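Local coordinates for protein tyrosine--tRNA ligase (Aeropyrum pernix, PDB 2CYA) that probably catalyses the attachment of tyrosine to tRNA(Tyr), first activating the amino acid with ATP and then transferring it to the acceptor end of the tRNA, at residues 99-104 with 339-344; 42-47 with 93-98. One frame throughout, in Å; residues are numbered along the deposited sequence.

Both contacts use helix 88-104, but at different depths. Contact 2 is buried: residues 93-98 receive the end of strand 37-42 and the loop after it, a tyrosine, a proline and a glycine packing on small helix residues. It has no direct hydrogen bond; its polar links run through two waters. Contact 1, about 13 Å away between centres, follows along the same helix, where residues 99-104 meet helix 323-346. In its partly buried interface a valine and an isoleucine pack inside, while nearer the surface an arginine gives one weak direct hydrogen bond to a backbone carbonyl. Contact 2 lies in the catalytic domain beside the probable ATP site; contact 1 ties that domain to a C-terminal helix.

Contact 1 of 2, residues 99-104 with 339-344; sequences RRVMEA and RPIRGA
Arg-100 meets Ala-344 because its CG stands anti to the backbone N (chi1 179°) and its chain then bends at chi2 and chi3, folding the aliphatic part over the end of residues 339-344. CD rests 3.9 Å from Ala-344 CB. Beyond it the guanidinium is turned edge-on, with Ala-344 O near its plane, and NH1 gives that oxygen a weak hydrogen bond of 3.3 Å whose N-H...O angle is 147°. An arginine suits this partly exposed place: its methylene groups pack on a methyl while its charged end reaches polar atoms. NE lies at long salt-bridge range of Glu-103 OE2, and NH1 forms a salt bridge with Asp-348.

Deeper in, two branched residues put methyl on methyl. Ile-341 has CG2 anti to the backbone N, as Val-101 has CG1, and the isoleucine branch fits against both methyls of Val-101, at 3.8 Å from CG1 and 3.9 Å from CG2. The two side chains cross obliquely, and as both are buried, apolar branched residues fill the space without leaving a polar group to satisfy.

Between these patches lies Ala-104, whose CB is 3.7 Å from Ala-344 CB and 4.0 Å from Ile-341 CA. A methyl is short enough to let the backbones come close: the CA atoms of Ala-104 and Ile-341 are 5.2 Å apart, and the segment axes approach to 8.8 Å at 140°, nearer antiparallel than parallel.

Helix 88-104 is thus joined near its C-terminal end to helix 323-346. Helix 51-64 adjoins the apolar patch, with Met-56 against Val-101 and Leu-53 against Ile-341, and Val-250 from a loop touches both residues. Met-102, whose CB is directed away from residues 339-344, packs on Phe-114 of strand 113-116.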
ATOM      1  N   ARG A  99     -10.161  17.764  18.941  1.00 26.10           N
ATOM      2  CA  ARG A  99     -11.396  17.340  19.604  1.00 30.56           C
ATOM      3  C   ARG A  99     -11.892  18.402  20.579  1.00 30.54           C
ATOM      4  O   ARG A  99     -13.096  18.662  20.668  1.00 28.52           O
ATOM      5  CB  ARG A  99     -11.221  16.031  20.376  1.00 32.50           C
ATOM      6  CG  ARG A  99     -11.229  14.802  19.513  1.00 39.69           C
ATOM      7  CD  ARG A  99     -11.154  13.525  20.336  1.00 45.59           C
ATOM      8  NE  ARG A  99     -10.006  12.729  19.905  1.00 54.38           N
ATOM      9  CZ  ARG A  99      -8.964  12.419  20.674  1.00 56.95           C
ATOM     10  NH1 ARG A  99      -8.913  12.822  21.941  1.00 59.37           N
ATOM     11  NH2 ARG A  99      -7.948  11.742  20.160  1.00 58.02           N
ATOM     12  N   ARG A 100     -10.956  18.999  21.310  1.00 29.80           N
ATOM     13  CA  ARG A 100     -11.303  20.019  22.289  1.00 32.38           C
ATOM     14  C   ARG A 100     -11.812  21.267  21.598  1.00 31.10           C
ATOM     15  O   ARG A 100     -12.742  21.910  22.075  1.00 32.74           O
ATOM     16  CB  ARG A 100     -10.087  20.366  23.156  1.00 33.78           C
ATOM     17  CG  ARG A 100     -10.340  21.447  24.206  1.00 35.00           C
ATOM     18  CD  ARG A 100     -11.500  21.096  25.115  1.00 37.58           C
ATOM     19  NE  ARG A 100     -11.316  19.791  25.742  1.00 41.33           N
ATOM     20  CZ  ARG A 100     -10.383  19.526  26.646  1.00 42.60           C
ATOM     21  NH1 ARG A 100      -9.550  20.484  27.037  1.00 43.40           N
ATOM     22  NH2 ARG A 100     -10.267  18.297  27.140  1.00 43.15           N
ATOM     23  N   VAL A 101     -11.189  21.609  20.479  1.00 30.00           N
ATOM     24  CA  VAL A 101     -11.593  22.780  19.721  1.00 25.82           C
ATOM     25  C   VAL A 101     -13.002  22.576  19.179  1.00 28.14           C
ATOM     26  O   VAL A 101     -13.831  23.488  19.238  1.00 28.39           O
ATOM     27  CB  VAL A 101     -10.648  23.031  18.530  1.00 25.77           C
ATOM     28  CG1 VAL A 101     -11.277  24.060  17.578  1.00 19.85           C
ATOM     29  CG2 VAL A 101      -9.271  23.526  19.033  1.00 24.50           C
ATOM     30  N   MET A 102     -13.279  21.387  18.645  1.00 27.14           N
ATOM     31  CA  MET A 102     -14.597  21.119  18.090  1.00 29.52           C
ATOM     32  C   MET A 102     -15.698  21.265  19.134  1.00 30.47           C
ATOM     33  O   MET A 102     -16.745  21.836  18.855  1.00 31.30           O
ATOM     34  CB  MET A 102     -14.656  19.723  17.454  1.00 27.39           C
ATOM     35  CG  MET A 102     -13.892  19.638  16.141  1.00 29.81           C
ATOM     36  SD  MET A 102     -13.845  17.974  15.467  1.00 30.19           S
ATOM     37  CE  MET A 102     -15.572  17.771  14.845  1.00 28.13           C
ATOM     38  N   GLU A 103     -15.451  20.742  20.327  1.00 30.08           N
ATOM     39  CA  GLU A 103     -16.408  20.815  21.418  1.00 30.98           C
ATOM     40  C   GLU A 103     -16.638  22.271  21.804  1.00 31.11           C
ATOM     41  O   GLU A 103     -17.775  22.750  21.833  1.00 27.75           O
ATOM     42  CB  GLU A 103     -15.872  20.029  22.621  1.00 33.11           C
ATOM     43  CG  GLU A 103     -16.586  20.316  23.942  1.00 36.97           C
ATOM     44  CD  GLU A 103     -16.158  19.364  25.062  1.00 37.26           C
ATOM     45  OE1 GLU A 103     -16.920  18.434  25.368  1.00 40.16           O
ATOM     46  OE2 GLU A 103     -15.057  19.537  25.624  1.00 39.94           O
ATOM     47  N   ALA A 104     -15.541  22.972  22.086  1.00 30.70           N
ATOM     48  CA  ALA A 104     -15.603  24.375  22.467  1.00 29.32           C
ATOM     49  C   ALA A 104     -16.199  25.228  21.354  1.00 30.69           C
ATOM     50  O   ALA A 104     -16.691  26.322  21.612  1.00 32.57           O
ATOM     51  CB  ALA A 104     -14.212  24.875  22.810  1.00 30.14           C
ATOM     52  N   ARG A 339     -11.966  33.489  21.482  1.00 29.44           N
ATOM     53  CA  ARG A 339     -11.813  33.568  22.930  1.00 32.23           C
ATOM     54  C   ARG A 339     -12.169  32.288  23.683  1.00 31.43           C
ATOM     55  O   ARG A 339     -11.326  31.730  24.383  1.00 33.23           O
ATOM     56  CB  ARG A 339     -12.619  34.757  23.474  1.00 33.88           C
ATOM     57  CG  ARG A 339     -12.459  35.003  24.966  1.00 38.09           C
ATOM     58  CD  ARG A 339     -12.899  36.434  25.330  1.00 40.16           C
ATOM     59  NE  ARG A 339     -11.964  37.449  24.826  1.00 41.47           N
ATOM     60  CZ  ARG A 339     -12.325  38.679  24.464  1.00 44.17           C
ATOM     61  NH1 ARG A 339     -13.599  39.052  24.547  1.00 43.87           N
ATOM     62  NH2 ARG A 339     -11.417  39.538  24.010  1.00 43.66           N
ATOM     63  N   PRO A 340     -13.413  31.797  23.549  1.00 30.00           N
ATOM     64  CA  PRO A 340     -13.759  30.569  24.269  1.00 30.81           C
ATOM     65  C   PRO A 340     -13.004  29.311  23.816  1.00 31.00           C
ATOM     66  O   PRO A 340     -12.732  28.428  24.632  1.00 31.62           O
ATOM     67  CB  PRO A 340     -15.278  30.459  24.072  1.00 29.17           C
ATOM     68  CG  PRO A 340     -15.503  31.165  22.776  1.00 30.76           C
ATOM     69  CD  PRO A 340     -14.595  32.366  22.884  1.00 29.71           C
ATOM     70  N   ILE A 341     -12.679  29.215  22.526  1.00 30.22           N
ATOM     71  CA  ILE A 341     -11.933  28.060  22.026  1.00 28.18           C
ATOM     72  C   ILE A 341     -10.526  28.082  22.618  1.00 30.15           C
ATOM     73  O   ILE A 341     -10.008  27.057  23.091  1.00 29.40           O
ATOM     74  CB  ILE A 341     -11.838  28.092  20.502  1.00 26.50           C
ATOM     75  CG1 ILE A 341     -13.256  28.004  19.927  1.00 23.12           C
ATOM     76  CG2 ILE A 341     -10.941  26.943  19.998  1.00 23.42           C
ATOM     77  CD1 ILE A 341     -13.351  28.227  18.453  1.00 26.48           C
ATOM     78  N   ARG A 342      -9.912  29.261  22.580  1.00 28.46           N
ATOM     79  CA  ARG A 342      -8.581  29.455  23.124  1.00 28.11           C
ATOM     80  C   ARG A 342      -8.574  29.082  24.608  1.00 29.19           C
ATOM     81  O   ARG A 342      -7.641  28.434  25.097  1.00 28.87           O
ATOM     82  CB  ARG A 342      -8.174  30.917  22.951  1.00 29.32           C
ATOM     83  CG  ARG A 342      -6.751  31.240  23.390  1.00 25.55           C
ATOM     84  CD  ARG A 342      -6.431  32.677  23.025  1.00 26.76           C
ATOM     85  NE  ARG A 342      -7.411  33.573  23.618  1.00 26.20           N
ATOM     86  CZ  ARG A 342      -7.787  34.740  23.111  1.00 26.45           C
ATOM     87  NH1 ARG A 342      -7.271  35.198  21.969  1.00 24.78           N
ATOM     88  NH2 ARG A 342      -8.704  35.439  23.749  1.00 24.79           N
ATOM     89  N   GLY A 343      -9.625  29.481  25.319  1.00 28.89           N
ATOM     90  CA  GLY A 343      -9.725  29.173  26.735  1.00 29.75           C
ATOM     91  C   GLY A 343      -9.782  27.685  27.047  1.00 30.46           C
ATOM     92  O   GLY A 343      -9.081  27.205  27.943  1.00 30.26           O
ATOM     93  N   ALA A 344     -10.615  26.951  26.312  1.00 30.79           N
ATOM     94  CA  ALA A 344     -10.747  25.509  26.517  1.00 30.55           C
ATOM     95  C   ALA A 344      -9.431  24.785  26.270  1.00 31.24           C
ATOM     96  O   ALA A 344      -9.149  23.765  26.889  1.00 33.58           O
ATOM     97  CB  ALA A 344     -11.825  24.944  25.596  1.00 30.24           C
TER

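Contact 2 of 2, residues 42-47 with 93-98; sequences YEPSGV and AAARIV
Tyr-42, Ala-94 and Val-98 carry most of the contact between the end of strand 37-42 with the loop after it and helix 88-104. Tyr-42 and Val-98 reach toward each other tip to tip. The tyrosine CG lies between the backbone N and the carbonyl carbon (chi1 80°), and the ring ends with OH only 3.2 Å from Val-98 CB. Val-98 CG1 approaches the ring obliquely, 3.7 Å from CZ, while CG2 lies near CE1. The branched valine sets three carbons, CB, CG1 and CG2, against the hydroxyl end of the ring, whereas the hydroxyl itself donates to a water at 2.6 Å, which in turn donates to Ala-95 O. An alanine in place of Tyr-42 would probably leave this water without its donor and open a gap beside Val-98.

Ala-94 faces the rest of the loop. Its CB lies 3.6 Å from Gly-46 O and 3.9 Å from Pro-44 CB, and a methyl suits a place where loop backbone comes so near the helix. Pro-44 is the centre of an inverse gamma turn, and Pro-44 CG lies 4.0 Å from Ala-95 CB. Gly-46 has phi 158°, at which a side chain would jam against the preceding carbonyl. A second water donates to Gly-46 O at 2.7 Å and to Ala-94 O, bridging the two backbones.

Around this, Tyr-42 meets the ring of Trp-55, and Val-98 packs on Trp-52. Ser-45 OG is hydrogen-bonded to Lys-241 of the KMSKS motif. Directly after the loop, His-Ile-Gly-Trp from His-49 to Trp-52 is the counterpart of the HIGH motif, following the first strand of the Rossmann-type domain; with the KMSKS lysine it forms the class I synthetase signature, where the loop probably borders the ATP site.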
ATOM      1  N   TYR A  42      -9.097  14.115   8.231  1.00 26.01           N
ATOM      2  CA  TYR A  42      -8.195  15.247   8.164  1.00 26.35           C
ATOM      3  C   TYR A  42      -6.857  14.871   8.770  1.00 26.60           C
ATOM      4  O   TYR A  42      -6.789  14.026   9.663  1.00 27.43           O
ATOM      5  CB  TYR A  42      -8.794  16.427   8.938  1.00 23.54           C
ATOM      6  CG  TYR A  42      -8.597  16.313  10.427  1.00 24.13           C
ATOM      7  CD1 TYR A  42      -7.531  16.954  11.054  1.00 23.15           C
ATOM      8  CD2 TYR A  42      -9.431  15.490  11.205  1.00 23.03           C
ATOM      9  CE1 TYR A  42      -7.287  16.778  12.431  1.00 23.32           C
ATOM     10  CE2 TYR A  42      -9.196  15.309  12.580  1.00 21.03           C
ATOM     11  CZ  TYR A  42      -8.124  15.959  13.179  1.00 24.62           C
ATOM     12  OH  TYR A  42      -7.885  15.806  14.531  1.00 25.74           O
ATOM     13  N   GLU A  43      -5.799  15.519   8.298  1.00 27.88           N
ATOM     14  CA  GLU A  43      -4.465  15.275   8.821  1.00 29.42           C
ATOM     15  C   GLU A  43      -4.232  16.158  10.052  1.00 30.21           C
ATOM     16  O   GLU A  43      -4.353  17.383   9.967  1.00 30.12           O
ATOM     17  CB  GLU A  43      -3.391  15.625   7.771  1.00 30.51           C
ATOM     18  CG  GLU A  43      -3.300  14.704   6.551  1.00 31.75           C
ATOM     19  CD  GLU A  43      -2.300  15.221   5.513  1.00 35.23           C
ATOM     20  OE1 GLU A  43      -1.238  15.755   5.894  1.00 36.06           O
ATOM     21  OE2 GLU A  43      -2.568  15.098   4.306  1.00 36.82           O
ATOM     22  N   PRO A  44      -3.932  15.552  11.217  1.00 29.97           N
ATOM     23  CA  PRO A  44      -3.686  16.386  12.401  1.00 29.93           C
ATOM     24  C   PRO A  44      -2.239  16.832  12.180  1.00 32.29           C
ATOM     25  O   PRO A  44      -1.282  16.199  12.657  1.00 34.91           O
ATOM     26  CB  PRO A  44      -3.827  15.402  13.568  1.00 28.80           C
ATOM     27  CG  PRO A  44      -4.667  14.246  12.986  1.00 28.97           C
ATOM     28  CD  PRO A  44      -4.107  14.132  11.588  1.00 28.80           C
ATOM     29  N   SER A  45      -2.087  17.910  11.428  1.00 33.24           N
ATOM     30  CA  SER A  45      -0.782  18.397  11.032  1.00 34.99           C
ATOM     31  C   SER A  45      -0.208  19.596  11.769  1.00 36.73           C
ATOM     32  O   SER A  45       0.822  20.133  11.348  1.00 38.11           O
ATOM     33  CB  SER A  45      -0.828  18.719   9.547  1.00 35.85           C
ATOM     34  OG  SER A  45      -1.840  19.683   9.315  1.00 38.29           O
ATOM     35  N   GLY A  46      -0.856  20.019  12.849  1.00 34.95           N
ATOM     36  CA  GLY A  46      -0.366  21.169  13.590  1.00 34.40           C
ATOM     37  C   GLY A  46      -1.475  21.793  14.420  1.00 33.65           C
ATOM     38  O   GLY A  46      -2.526  21.192  14.611  1.00 32.14           O
ATOM     39  N   VAL A  47      -1.255  23.004  14.913  1.00 33.69           N
ATOM     40  CA  VAL A  47      -2.278  23.661  15.713  1.00 31.97           C
ATOM     41  C   VAL A  47      -3.427  24.094  14.802  1.00 30.51           C
ATOM     42  O   VAL A  47      -3.216  24.679  13.739  1.00 27.80           O
ATOM     43  CB  VAL A  47      -1.715  24.905  16.437  1.00 34.13           C
ATOM     44  CG1 VAL A  47      -2.785  25.501  17.358  1.00 33.19           C
ATOM     45  CG2 VAL A  47      -0.464  24.526  17.234  1.00 31.99           C
ATOM     46  N   ALA A  93      -1.228  14.396  19.397  1.00 34.93           N
ATOM     47  CA  ALA A  93      -1.470  15.536  20.261  1.00 35.38           C
ATOM     48  C   ALA A  93      -2.278  16.581  19.515  1.00 34.43           C
ATOM     49  O   ALA A  93      -3.165  17.190  20.090  1.00 33.92           O
ATOM     50  CB  ALA A  93      -0.157  16.125  20.734  1.00 35.81           C
ATOM     51  N   ALA A  94      -1.977  16.781  18.234  1.00 32.72           N
ATOM     52  CA  ALA A  94      -2.714  17.752  17.439  1.00 33.46           C
ATOM     53  C   ALA A  94      -4.181  17.315  17.329  1.00 33.48           C
ATOM     54  O   ALA A  94      -5.079  18.156  17.310  1.00 34.11           O
ATOM     55  CB  ALA A  94      -2.080  17.907  16.033  1.00 32.00           C
ATOM     56  N   ALA A  95      -4.417  16.002  17.282  1.00 34.46           N
ATOM     57  CA  ALA A  95      -5.779  15.452  17.195  1.00 34.30           C
ATOM     58  C   ALA A  95      -6.554  15.645  18.507  1.00 33.88           C
ATOM     59  O   ALA A  95      -7.768  15.902  18.491  1.00 32.89           O
ATOM     60  CB  ALA A  95      -5.731  13.960  16.829  1.00 34.27           C
ATOM     61  N   ARG A  96      -5.875  15.513  19.645  1.00 33.47           N
ATOM     62  CA  ARG A  96      -6.562  15.714  20.926  1.00 33.72           C
ATOM     63  C   ARG A  96      -7.002  17.181  21.019  1.00 31.94           C
ATOM     64  O   ARG A  96      -8.059  17.491  21.547  1.00 31.01           O
ATOM     65  CB  ARG A  96      -5.653  15.392  22.106  1.00 35.47           C
ATOM     66  CG  ARG A  96      -5.229  13.945  22.191  1.00 39.97           C
ATOM     67  CD  ARG A  96      -4.787  13.628  23.619  1.00 42.30           C
ATOM     68  NE  ARG A  96      -3.575  14.351  23.994  1.00 43.68           N
ATOM     69  CZ  ARG A  96      -2.350  14.014  23.599  1.00 44.86           C
ATOM     70  NH1 ARG A  96      -2.164  12.951  22.814  1.00 43.55           N
ATOM     71  NH2 ARG A  96      -1.309  14.747  23.987  1.00 44.48           N
ATOM     72  N   ILE A  97      -6.190  18.081  20.488  1.00 30.05           N
ATOM     73  CA  ILE A  97      -6.534  19.493  20.512  1.00 30.31           C
ATOM     74  C   ILE A  97      -7.739  19.755  19.600  1.00 28.71           C
ATOM     75  O   ILE A  97      -8.656  20.492  19.963  1.00 30.22           O
ATOM     76  CB  ILE A  97      -5.325  20.343  20.092  1.00 31.10           C
ATOM     77  CG1 ILE A  97      -4.239  20.221  21.169  1.00 33.53           C
ATOM     78  CG2 ILE A  97      -5.728  21.812  19.938  1.00 31.36           C
ATOM     79  CD1 ILE A  97      -2.942  20.951  20.848  1.00 35.96           C
ATOM     80  N   VAL A  98      -7.749  19.144  18.425  1.00 26.20           N
ATOM     81  CA  VAL A  98      -8.866  19.303  17.509  1.00 24.46           C
ATOM     82  C   VAL A  98     -10.173  18.871  18.191  1.00 26.14           C
ATOM     83  O   VAL A  98     -11.191  19.549  18.046  1.00 25.60           O
ATOM     84  CB  VAL A  98      -8.616  18.492  16.198  1.00 24.85           C
ATOM     85  CG1 VAL A  98      -9.920  18.301  15.401  1.00 19.46           C
ATOM     86  CG2 VAL A  98      -7.563  19.243  15.341  1.00 23.38           C
TER
HETATM   87  O   HOH W   1      -9.489  15.005  16.473  1.00 24.52           O
HETATM   88  O   HOH W   2      -4.330  20.802  16.636  1.00 29.62           O